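Local coordinates for Ras-related protein Rab-7L1 (Homo sapiens, PDB 6HH2) that binds and hydrolyses GTP as a Rab switch in vesicle trafficking, maintains endosome-trans-Golgi network integrity, and recruits LRRK2 to the Golgi and stimulates its kinase activity, at residues Phe11-Val16 with Tyr80-Ala86; Phe73-Thr77 with Arg104-Leu109; Phe91-Ala96 with Leu132-Val137. The protein carries 4 engineered substitutions. All blocks are in the same frame, centred on the assembly; numbering follows the deposited sequence.

Interaction 1 of 3, residues Phe11-Val16 with Tyr80-Ala86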
loop_
_atom_site.group_PDB
_atom_site.type_symbol
_atom_site.label_atom_id
_atom_site.label_comp_id
_atom_site.label_asym_id
_atom_site.label_seq_id
_atom_site.Cartn_x
_atom_site.Cartn_y
_atom_site.Cartn_z
ATOM N N PHE A 11 -0.680 8.124 10.012
ATOM C CA PHE A 11 -0.935 6.759 9.556
ATOM C C PHE A 11 0.318 6.168 8.921
ATOM O O PHE A 11 0.861 6.735 7.974
ATOM C CB PHE A 11 -2.099 6.693 8.545
ATOM C CG PHE A 11 -3.398 7.214 9.093
ATOM C CD1 PHE A 11 -4.014 6.612 10.203
ATOM C CD2 PHE A 11 -3.971 8.342 8.520
ATOM C CE1 PHE A 11 -5.237 7.112 10.668
ATOM C CE2 PHE A 11 -5.189 8.832 9.011
ATOM C CZ PHE A 11 -5.778 8.228 10.099
ATOM N N LYS A 12 0.729 4.998 9.392
ATOM C CA LYS A 12 1.824 4.242 8.779
ATOM C C LYS A 12 1.214 3.242 7.814
ATOM O O LYS A 12 0.352 2.429 8.198
ATOM C CB LYS A 12 2.609 3.549 9.901
ATOM C CG LYS A 12 3.593 2.454 9.414
ATOM C CD LYS A 12 4.524 2.007 10.529
ATOM C CE LYS A 12 5.418 0.884 9.932
ATOM N NZ LYS A 12 6.398 0.411 10.979
ATOM N N VAL A 13 1.587 3.340 6.543
ATOM C CA VAL A 13 0.998 2.521 5.479
ATOM C C VAL A 13 2.114 1.638 4.922
ATOM O O VAL A 13 3.166 2.143 4.497
ATOM C CB VAL A 13 0.435 3.420 4.369
ATOM C CG1 VAL A 13 -0.087 2.554 3.228
ATOM C CG2 VAL A 13 -0.675 4.326 4.973
ATOM N N LEU A 14 1.888 0.330 4.919
ATOM C CA LEU A 14 2.874 -0.618 4.361
ATOM C C LEU A 14 2.614 -0.810 2.883
ATOM O O LEU A 14 1.471 -1.069 2.487
ATOM C CB LEU A 14 2.725 -1.967 5.067
ATOM C CG LEU A 14 2.728 -1.873 6.575
ATOM C CD1 LEU A 14 2.599 -3.279 7.185
ATOM C CD2 LEU A 14 4.038 -1.186 7.055
ATOM N N VAL A 15 3.625 -0.628 2.049
ATOM C CA VAL A 15 3.552 -0.911 0.629
ATOM C C VAL A 15 4.361 -2.164 0.369
ATOM O O VAL A 15 5.602 -2.184 0.485
ATOM C CB VAL A 15 4.085 0.242 -0.212
ATOM C CG1 VAL A 15 3.954 -0.094 -1.694
ATOM C CG2 VAL A 15 3.315 1.542 0.172
ATOM N N VAL A 16 3.680 -3.278 0.156
ATOM C CA VAL A 16 4.274 -4.605 0.080
ATOM C C VAL A 16 3.881 -5.253 -1.232
ATOM O O VAL A 16 2.953 -4.834 -1.912
ATOM C CB VAL A 16 3.955 -5.536 1.262
ATOM C CG1 VAL A 16 4.442 -4.947 2.589
ATOM C CG2 VAL A 16 2.443 -5.879 1.329
ATOM N N TYR A 80 9.570 -3.287 10.377
ATOM C CA TYR A 80 8.807 -2.845 9.227
ATOM C C TYR A 80 7.308 -2.769 9.532
ATOM O O TYR A 80 6.665 -1.741 9.251
ATOM C CB TYR A 80 9.101 -3.805 8.056
ATOM C CG TYR A 80 8.299 -3.413 6.855
ATOM C CD1 TYR A 80 8.689 -2.369 6.014
ATOM C CD2 TYR A 80 7.098 -4.087 6.558
ATOM C CE1 TYR A 80 7.931 -2.002 4.919
ATOM C CE2 TYR A 80 6.320 -3.729 5.486
ATOM C CZ TYR A 80 6.750 -2.694 4.652
ATOM O OH TYR A 80 5.954 -2.365 3.596
ATOM N N TYR A 81 6.702 -3.874 10.027
ATOM C CA TYR A 81 5.224 -3.866 10.070
ATOM C C TYR A 81 4.650 -3.195 11.313
ATOM O O TYR A 81 3.475 -2.811 11.285
ATOM C CB TYR A 81 4.632 -5.303 9.914
ATOM C CG TYR A 81 4.938 -6.294 11.032
ATOM C CD1 TYR A 81 4.412 -6.150 12.322
ATOM C CD2 TYR A 81 5.812 -7.378 10.818
ATOM C CE1 TYR A 81 4.725 -7.042 13.348
ATOM C CE2 TYR A 81 6.073 -8.281 11.811
ATOM C CZ TYR A 81 5.583 -8.123 13.108
ATOM O OH TYR A 81 5.872 -9.000 14.122
ATOM N N ARG A 82 5.413 -2.984 12.375
ATOM C CA ARG A 82 4.823 -2.626 13.660
ATOM C C ARG A 82 4.073 -1.304 13.554
ATOM O O ARG A 82 4.493 -0.372 12.866
ATOM C CB ARG A 82 5.880 -2.567 14.770
ATOM C CG ARG A 82 6.972 -1.528 14.575
ATOM C CD ARG A 82 7.963 -1.597 15.776
ATOM N NE ARG A 82 8.899 -0.480 15.713
ATOM C CZ ARG A 82 9.797 -0.213 16.656
ATOM N NH1 ARG A 82 9.858 -0.966 17.742
ATOM N NH2 ARG A 82 10.616 0.828 16.492
ATOM N N ASP A 83 2.890 -1.284 14.177
ATOM C CA ASP A 83 2.076 -0.067 14.341
ATOM C C ASP A 83 1.472 0.457 13.041
ATOM O O ASP A 83 1.041 1.611 12.975
ATOM C CB ASP A 83 2.861 1.038 15.059
ATOM C CG ASP A 83 3.401 0.584 16.396
ATOM O OD1 ASP A 83 2.598 0.075 17.206
ATOM O OD2 ASP A 83 4.638 0.681 16.638
ATOM N N ALA A 84 1.435 -0.342 11.990
ATOM C CA ALA A 84 0.852 0.113 10.729
ATOM C C ALA A 84 -0.666 0.197 10.846
ATOM O O ALA A 84 -1.299 -0.543 11.599
ATOM C CB ALA A 84 1.177 -0.840 9.584
ATOM N N SER A 85 -1.238 1.136 10.082
ATOM C CA SER A 85 -2.679 1.345 10.012
ATOM C C SER A 85 -3.325 0.741 8.780
ATOM O O SER A 85 -4.555 0.609 8.753
ATOM C CB SER A 85 -2.974 2.858 10.064
ATOM O OG SER A 85 -2.784 3.328 11.396
ATOM N N ALA A 86 -2.571 0.355 7.773
ATOM C CA ALA A 86 -3.131 -0.201 6.544
ATOM C C ALA A 86 -1.991 -0.791 5.749
ATOM O O ALA A 86 -0.809 -0.457 5.965
ATOM C CB ALA A 86 -3.824 0.868 5.645
HETATM O O HOH W 1 -0.269 3.858 11.929
#
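Lys12 reaches from the strand to the end of helix 78-81, where its single ammonium group bonds two backbone carbonyls. With CG anti to the backbone N (chi1 167°) and the chain extended from there on, NZ arrives 2.8 Å from Tyr80 O and an equal 2.8 Å from Arg82 O. The two approaches differ: Arg82 O is met in its carbonyl plane, whereas the ammonium stands well above the plane of the Tyr80 carbonyl. NZ also bonds Leu79 O weakly, and the lysine has a cation-pi contact with Trp65; the carbonyls gathered where the helix ends would favour the buried positive charge. On the way, CG of Lys12 lies against CA of Ala84.

In the G-domain fold of the Ras superfamily, strand 8-17 is an inner strand and 86-92 its parallel neighbour. The type II turn from Tyr81 to Ala84 swings the chain into that neighbour, and Val13 pairs with Ala86 in a parallel bridge. Leu14 N to Ala86 O (3.0 Å) is its regular bond, but Lys12 O takes Ser85 N (2.8 Å) in place of Ala86 N, which is buried with no partner in the model.

Leu14 makes contact through its branch point and both methyls: CG presses on Ala84 CB at 3.5 Å, CD1 rests against Tyr81 CB, and CD2 sits over one face of the Tyr80 ring, 4.2 Å from its centroid. Tyr80 has CG anti to the backbone N (chi1 178°), which directs the ring toward the strand, with the hydroxyl close to Val16 CG1; that hydroxyl is hydrogen-bonded to Trp65 O. At the other end Ser85 OG lies in the plane of the Phe11 ring, at its edge. One water joins Ser85 OG (2.6 Å), Lys12 N and Asp83 O.

Interaction 2 of 3, residues Phe73-Thr77 with Arg104-Leu109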
loop_
_atom_site.group_PDB
_atom_site.type_symbol
_atom_site.label_atom_id
_atom_site.label_comp_id
_atom_site.label_asym_id
_atom_site.label_seq_id
_atom_site.Cartn_x
_atom_site.Cartn_y
_atom_site.Cartn_z
ATOM N N PHE A 73 11.435 -11.986 0.277
ATOM C CA PHE A 73 11.190 -12.961 1.326
ATOM C C PHE A 73 9.715 -13.163 1.638
ATOM O O PHE A 73 9.379 -14.141 2.316
ATOM C CB PHE A 73 11.996 -12.612 2.603
ATOM C CG PHE A 73 13.452 -12.840 2.456
ATOM C CD1 PHE A 73 13.964 -14.095 2.679
ATOM C CD2 PHE A 73 14.295 -11.810 2.046
ATOM C CE1 PHE A 73 15.308 -14.359 2.520
ATOM C CE2 PHE A 73 15.667 -12.065 1.895
ATOM C CZ PHE A 73 16.157 -13.324 2.144
ATOM N N THR A 74 8.840 -12.314 1.125
ATOM C CA THR A 74 7.377 -12.491 1.298
ATOM C C THR A 74 6.996 -12.669 2.777
ATOM O O THR A 74 6.082 -13.423 3.107
ATOM C CB THR A 74 6.803 -13.670 0.481
ATOM O OG1 THR A 74 7.489 -13.829 -0.787
ATOM C CG2 THR A 74 5.280 -13.417 0.236
ATOM N N SER A 75 7.713 -12.002 3.695
ATOM C CA SER A 75 7.425 -12.120 5.125
ATOM C C SER A 75 7.980 -10.865 5.766
ATOM O O SER A 75 9.182 -10.612 5.666
ATOM C CB SER A 75 8.136 -13.340 5.731
ATOM O OG SER A 75 7.798 -13.407 7.109
ATOM N N MET A 76 7.121 -10.084 6.416
ATOM C CA MET A 76 7.521 -8.789 6.932
ATOM C C MET A 76 8.242 -8.929 8.263
ATOM O O MET A 76 7.913 -9.783 9.089
ATOM C CB MET A 76 6.277 -7.944 7.169
ATOM C CG MET A 76 5.547 -7.647 5.868
ATOM S SD MET A 76 4.097 -6.655 6.142
ATOM C CE MET A 76 3.068 -7.665 7.136
ATOM N N THR A 77 9.237 -8.066 8.481
ATOM C CA THR A 77 9.907 -8.023 9.766
ATOM C C THR A 77 9.225 -7.047 10.718
ATOM O O THR A 77 8.519 -6.113 10.294
ATOM C CB THR A 77 11.365 -7.566 9.613
ATOM O OG1 THR A 77 11.399 -6.277 8.973
ATOM C CG2 THR A 77 12.200 -8.622 8.788
ATOM N N ARG A 104 0.108 -14.772 0.039
ATOM C CA ARG A 104 1.074 -14.963 1.130
ATOM C C ARG A 104 1.327 -13.639 1.856
ATOM O O ARG A 104 1.435 -13.622 3.101
ATOM C CB ARG A 104 2.384 -15.541 0.591
ATOM C CG ARG A 104 2.264 -16.946 0.045
ATOM C CD ARG A 104 3.676 -17.451 -0.394
ATOM N NE ARG A 104 3.572 -18.790 -0.948
ATOM C CZ ARG A 104 4.090 -19.860 -0.359
ATOM N NH1 ARG A 104 4.767 -19.712 0.779
ATOM N NH2 ARG A 104 3.956 -21.062 -0.913
ATOM N N TRP A 105 1.443 -12.525 1.108
ATOM C CA TRP A 105 1.590 -11.247 1.778
ATOM C C TRP A 105 0.407 -10.978 2.706
ATOM O O TRP A 105 0.572 -10.494 3.826
ATOM C CB TRP A 105 1.713 -10.134 0.745
ATOM C CG TRP A 105 3.054 -10.090 0.012
ATOM C CD1 TRP A 105 3.280 -10.345 -1.303
ATOM C CD2 TRP A 105 4.308 -9.703 0.584
ATOM N NE1 TRP A 105 4.637 -10.129 -1.605
ATOM C CE2 TRP A 105 5.263 -9.713 -0.460
ATOM C CE3 TRP A 105 4.681 -9.285 1.856
ATOM C CZ2 TRP A 105 6.610 -9.410 -0.254
ATOM C CZ3 TRP A 105 6.064 -8.987 2.094
ATOM C CH2 TRP A 105 6.979 -8.999 1.001
ATOM N N LYS A 106 -0.827 -11.252 2.231
ATOM C CA LYS A 106 -1.986 -10.948 3.072
ATOM C C LYS A 106 -2.053 -11.840 4.301
ATOM O O LYS A 106 -2.351 -11.358 5.414
ATOM C CB LYS A 106 -3.259 -11.133 2.221
ATOM C CG LYS A 106 -4.616 -10.929 2.942
ATOM C CD LYS A 106 -4.708 -9.540 3.544
ATOM C CE LYS A 106 -6.196 -9.126 3.782
ATOM N NZ LYS A 106 -6.828 -10.120 4.671
ATOM N N GLN A 107 -1.770 -13.141 4.133
ATOM C CA GLN A 107 -1.717 -14.048 5.282
ATOM C C GLN A 107 -0.636 -13.622 6.281
ATOM O O GLN A 107 -0.853 -13.677 7.497
ATOM C CB GLN A 107 -1.471 -15.477 4.783
ATOM C CG GLN A 107 -2.730 -16.063 4.056
ATOM C CD GLN A 107 -2.424 -17.347 3.300
ATOM O OE1 GLN A 107 -1.261 -17.669 3.036
ATOM N NE2 GLN A 107 -3.478 -18.102 2.962
ATOM N N ASP A 108 0.496 -13.147 5.778
ATOM C CA ASP A 108 1.555 -12.666 6.679
ATOM C C ASP A 108 1.074 -11.443 7.460
ATOM O O ASP A 108 1.208 -11.387 8.685
ATOM C CB ASP A 108 2.819 -12.362 5.870
ATOM C CG ASP A 108 4.023 -11.985 6.774
ATOM O OD1 ASP A 108 4.470 -12.857 7.527
ATOM O OD2 ASP A 108 4.459 -10.811 6.653
ATOM N N LEU A 109 0.445 -10.487 6.769
ATOM C CA LEU A 109 -0.074 -9.284 7.437
ATOM C C LEU A 109 -1.026 -9.663 8.567
ATOM O O LEU A 109 -0.895 -9.194 9.708
ATOM C CB LEU A 109 -0.815 -8.446 6.385
ATOM C CG LEU A 109 -1.536 -7.229 6.964
ATOM C CD1 LEU A 109 -0.560 -6.121 7.363
ATOM C CD2 LEU A 109 -2.540 -6.619 5.915
#
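The indole of Trp105 is covered on one face by Thr74, whose CA stands 3.6 Å from the centroid of the six-membered ring in a CH-pi contact, while CG2 sits above the plane nearer the rim. Val16 packs on the opposite face. At the edge, Met76 CG lies 4.0 Å from Trp105 CZ3, and on the five-membered ring NE1 is hydrogen-bonded to Asp18 OD1, which helps fix the rotation of the ring.

One turn further along helix 96-112, the Asp108 carboxylate grips the loop. OD2 accepts from Met76 N at 2.8 Å in a nearly straight bond (173°), met from above the carboxylate plane; OD1 takes a weak bond from Ser75 OG and has a salt bridge to Lys112. Met76 bends at its last torsion (chi3 -63°), bringing CE to 3.5 Å from Leu109 CA, beside Asp108 OD2. The loop, the switch II region of the Rab fold, is thus laid on the helix. Thr74 and Ser75 are sites of LRRK2 phosphorylation, unmodified here; a phosphate on Ser75 would bring negative charge beside the Asp108 carboxylate and would probably disturb this pairing.

Interaction 3 of 3, residues Phe91-Ala96 with Leu132-Val137. With GDP (guanosine-5'-diphosphate), chain B.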
loop_
_atom_site.group_PDB
_atom_site.type_symbol
_atom_site.label_atom_id
_atom_site.label_comp_id
_atom_site.label_asym_id
_atom_site.label_seq_id
_atom_site.Cartn_x
_atom_site.Cartn_y
_atom_site.Cartn_z
ATOM N N PHE A 91 0.534 -6.175 -6.910
ATOM C CA PHE A 91 0.990 -7.187 -7.836
ATOM C C PHE A 91 1.066 -6.611 -9.247
ATOM O O PHE A 91 0.554 -5.530 -9.541
ATOM C CB PHE A 91 0.213 -8.514 -7.708
ATOM C CG PHE A 91 -1.157 -8.488 -8.301
ATOM C CD1 PHE A 91 -2.250 -7.977 -7.564
ATOM C CD2 PHE A 91 -1.360 -8.951 -9.617
ATOM C CE1 PHE A 91 -3.520 -7.937 -8.143
ATOM C CE2 PHE A 91 -2.635 -8.936 -10.191
ATOM C CZ PHE A 91 -3.720 -8.455 -9.447
ATOM N N ASP A 92 1.746 -7.338 -10.125
ATOM C CA ASP A 92 1.844 -7.010 -11.546
ATOM C C ASP A 92 0.844 -7.876 -12.313
ATOM O O ASP A 92 0.952 -9.110 -12.300
ATOM C CB ASP A 92 3.301 -7.310 -11.940
ATOM C CG ASP A 92 3.604 -7.151 -13.441
ATOM O OD1 ASP A 92 2.695 -6.958 -14.271
ATOM O OD2 ASP A 92 4.813 -7.303 -13.773
ATOM N N VAL A 93 -0.162 -7.226 -12.949
ATOM C CA VAL A 93 -1.179 -7.993 -13.688
ATOM C C VAL A 93 -0.640 -8.946 -14.747
ATOM O O VAL A 93 -1.319 -9.902 -15.136
ATOM C CB VAL A 93 -2.262 -7.096 -14.334
ATOM C CG1 VAL A 93 -3.105 -6.437 -13.290
ATOM C CG2 VAL A 93 -1.640 -6.084 -15.329
ATOM N N THR A 94 0.586 -8.712 -15.202
ATOM C CA THR A 94 1.196 -9.476 -16.258
ATOM C C THR A 94 2.019 -10.651 -15.715
ATOM O O THR A 94 2.501 -11.472 -16.503
ATOM C CB THR A 94 2.014 -8.377 -16.923
ATOM O OG1 THR A 94 3.287 -8.170 -16.318
ATOM C CG2 THR A 94 1.255 -7.236 -17.420
ATOM N N ASN A 95 2.115 -10.803 -14.383
ATOM C CA ASN A 95 2.962 -11.833 -13.753
ATOM C C ASN A 95 2.138 -12.587 -12.702
ATOM O O ASN A 95 1.950 -12.115 -11.575
ATOM C CB ASN A 95 4.210 -11.202 -13.145
ATOM C CG ASN A 95 5.178 -12.235 -12.634
ATOM O OD1 ASN A 95 4.766 -13.308 -12.256
ATOM N ND2 ASN A 95 6.467 -11.920 -12.631
ATOM N N ALA A 96 1.645 -13.774 -13.062
ATOM C CA ALA A 96 0.732 -14.479 -12.171
ATOM C C ALA A 96 1.397 -14.901 -10.868
ATOM O O ALA A 96 0.704 -15.081 -9.863
ATOM C CB ALA A 96 0.121 -15.683 -12.889
ATOM N N LEU A 132 -0.262 -2.533 -19.390
ATOM C CA LEU A 132 0.353 -3.568 -20.203
ATOM C C LEU A 132 -0.670 -4.585 -20.696
ATOM O O LEU A 132 -1.779 -4.688 -20.186
ATOM C CB LEU A 132 1.472 -4.280 -19.433
ATOM C CG LEU A 132 2.609 -3.361 -19.009
ATOM C CD1 LEU A 132 3.622 -4.180 -18.204
ATOM C CD2 LEU A 132 3.261 -2.684 -20.197
ATOM N N SER A 133 -0.280 -5.334 -21.727
ATOM C CA SER A 133 -1.155 -6.326 -22.326
ATOM C C SER A 133 -0.276 -7.415 -22.923
ATOM O O SER A 133 0.781 -7.101 -23.480
ATOM C CB SER A 133 -1.990 -5.661 -23.428
ATOM O OG SER A 133 -2.957 -6.549 -23.947
ATOM N N PRO A 134 -0.664 -8.702 -22.799
ATOM C CA PRO A 134 -1.890 -9.164 -22.131
ATOM C C PRO A 134 -1.685 -9.327 -20.623
ATOM O O PRO A 134 -0.559 -9.452 -20.147
ATOM C CB PRO A 134 -2.109 -10.555 -22.742
ATOM C CG PRO A 134 -0.723 -11.062 -22.968
ATOM C CD PRO A 134 0.112 -9.832 -23.354
ATOM N N TRP A 135 -2.774 -9.371 -19.879
ATOM C CA TRP A 135 -2.663 -9.705 -18.471
ATOM C C TRP A 135 -2.591 -11.220 -18.283
ATOM O O TRP A 135 -3.002 -12.002 -19.148
ATOM C CB TRP A 135 -3.912 -9.211 -17.746
ATOM C CG TRP A 135 -4.123 -7.722 -17.683
ATOM C CD1 TRP A 135 -3.486 -6.732 -18.390
ATOM C CD2 TRP A 135 -5.048 -7.072 -16.828
ATOM N NE1 TRP A 135 -3.987 -5.504 -18.039
ATOM C CE2 TRP A 135 -4.946 -5.684 -17.070
ATOM C CE3 TRP A 135 -5.947 -7.535 -15.862
ATOM C CZ2 TRP A 135 -5.747 -4.744 -16.396
ATOM C CZ3 TRP A 135 -6.722 -6.613 -15.186
ATOM C CH2 TRP A 135 -6.617 -5.231 -15.451
ATOM N N ALA A 136 -2.062 -11.628 -17.135
ATOM C CA ALA A 136 -1.947 -13.034 -16.786
ATOM C C ALA A 136 -3.090 -13.505 -15.906
ATOM O O ALA A 136 -3.155 -14.693 -15.582
ATOM C CB ALA A 136 -0.613 -13.291 -16.072
ATOM N N VAL A 137 -3.980 -12.590 -15.503
ATOM C CA VAL A 137 -5.159 -12.893 -14.706
ATOM C C VAL A 137 -6.316 -12.090 -15.290
ATOM O O VAL A 137 -6.120 -11.080 -15.983
ATOM C CB VAL A 137 -4.965 -12.509 -13.220
ATOM C CG1 VAL A 137 -3.795 -13.323 -12.625
ATOM C CG2 VAL A 137 -4.691 -11.007 -13.064
HETATM P PB GDP B . 9.502 -2.582 -7.048
HETATM O O1B GDP B . 8.222 -3.197 -6.621
HETATM O O2B GDP B . 10.595 -3.565 -7.307
HETATM O O3B GDP B . 9.944 -1.431 -6.167
HETATM O O3A GDP B . 9.162 -1.979 -8.536
HETATM P PA GDP B . 9.675 -0.629 -9.204
HETATM O O1A GDP B . 8.911 0.571 -8.703
HETATM O O2A GDP B . 11.193 -0.585 -9.092
HETATM O "O5'" GDP B . 9.267 -0.844 -10.728
HETATM C "C5'" GDP B . 9.810 -1.906 -11.499
HETATM C "C4'" GDP B . 9.710 -1.556 -12.981
HETATM O "O4'" GDP B . 8.289 -1.520 -13.342
HETATM C "C3'" GDP B . 10.228 -0.155 -13.235
HETATM O "O3'" GDP B . 10.851 -0.207 -14.530
HETATM C "C2'" GDP B . 8.976 0.699 -13.287
HETATM O "O2'" GDP B . 9.172 1.814 -14.146
HETATM C "C1'" GDP B . 8.005 -0.271 -13.900
HETATM N N9 GDP B . 6.616 0.044 -13.549
HETATM C C8 GDP B . 6.154 0.381 -12.310
HETATM N N7 GDP B . 4.796 0.575 -12.350
HETATM C C5 GDP B . 4.417 0.345 -13.629
HETATM C C6 GDP B . 3.155 0.386 -14.363
HETATM O O6 GDP B . 2.093 0.712 -13.800
HETATM N N1 GDP B . 3.210 0.063 -15.661
HETATM C C2 GDP B . 4.315 -0.256 -16.354
HETATM N N2 GDP B . 4.262 -0.535 -17.714
HETATM N N3 GDP B . 5.519 -0.270 -15.732
HETATM C C4 GDP B . 5.581 0.011 -14.413
#
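Val93 sets a methyl group almost squarely on an indole: its CG2 lies 3.5 Å from the centroid of the five-membered ring of Trp135, only 6° off the ring normal. CG2, set between the backbone N and the carbonyl carbon, faces the five-membered ring, while CG1 lies near CE3 of the six-membered ring on the same face. Trp135 NE1 is hydrogen-bonded to Ser130 O, which holds the indole in place. The backbone of Val93 also takes part, its carbonyl O accepting from Ala136 N at 2.7 Å in a nearly straight bond.

Segment 91-96 runs from the end of strand 86-92 through a type I turn, Asp92 to Asn95, into helix 96-112. Asp92 OD1 accepts from Thr94 N at 2.9 Å, forming an Asx turn, and Asn95 is the N-cap of the helix. The facing loop, bent by a cis peptide before Pro134, follows the residues Asn128 to Asp131 of the NKxD guanine-recognition motif. Thr94 CG2 touches Leu132 CB at 3.6 Å, and Leu132 CD2 approaches N2 of GDP at 3.4 Å. Deeper in, Val137 CG2 meets the edge of the Phe91 ring.

A single direct hydrogen bond joins the two segments and apolar contacts make up the rest. Leu132 meets the base through its side-chain carbons, a van der Waals contact with N2, whereas polar recognition includes Asp131, whose OD1 is hydrogen-bonded to GDP.

How the interactions relate
From the N terminus, strand 8-17 supplies the first partner of interaction 1, which closes when the chain returns at 80-86 on its way into the adjacent strand. Before that, 73-77 has opened interaction 2, completed only by helix 96-112, so the two cross. Interaction 3 opens at 91-96, after interaction 1 has closed, and ends at 132-137, crossing interaction 2; none is nested. Interactions 1 and 2 also touch, Leu14 CD1 packing on Met76 SD. Interaction 3 touches neither, though strands 8-17 and 86-92 are sheet neighbours. Interaction 1 ties the central strands, interaction 2 lays switch II on helix 96-112, and interaction 3 joins strand 86-92 to the loop beside the guanine base.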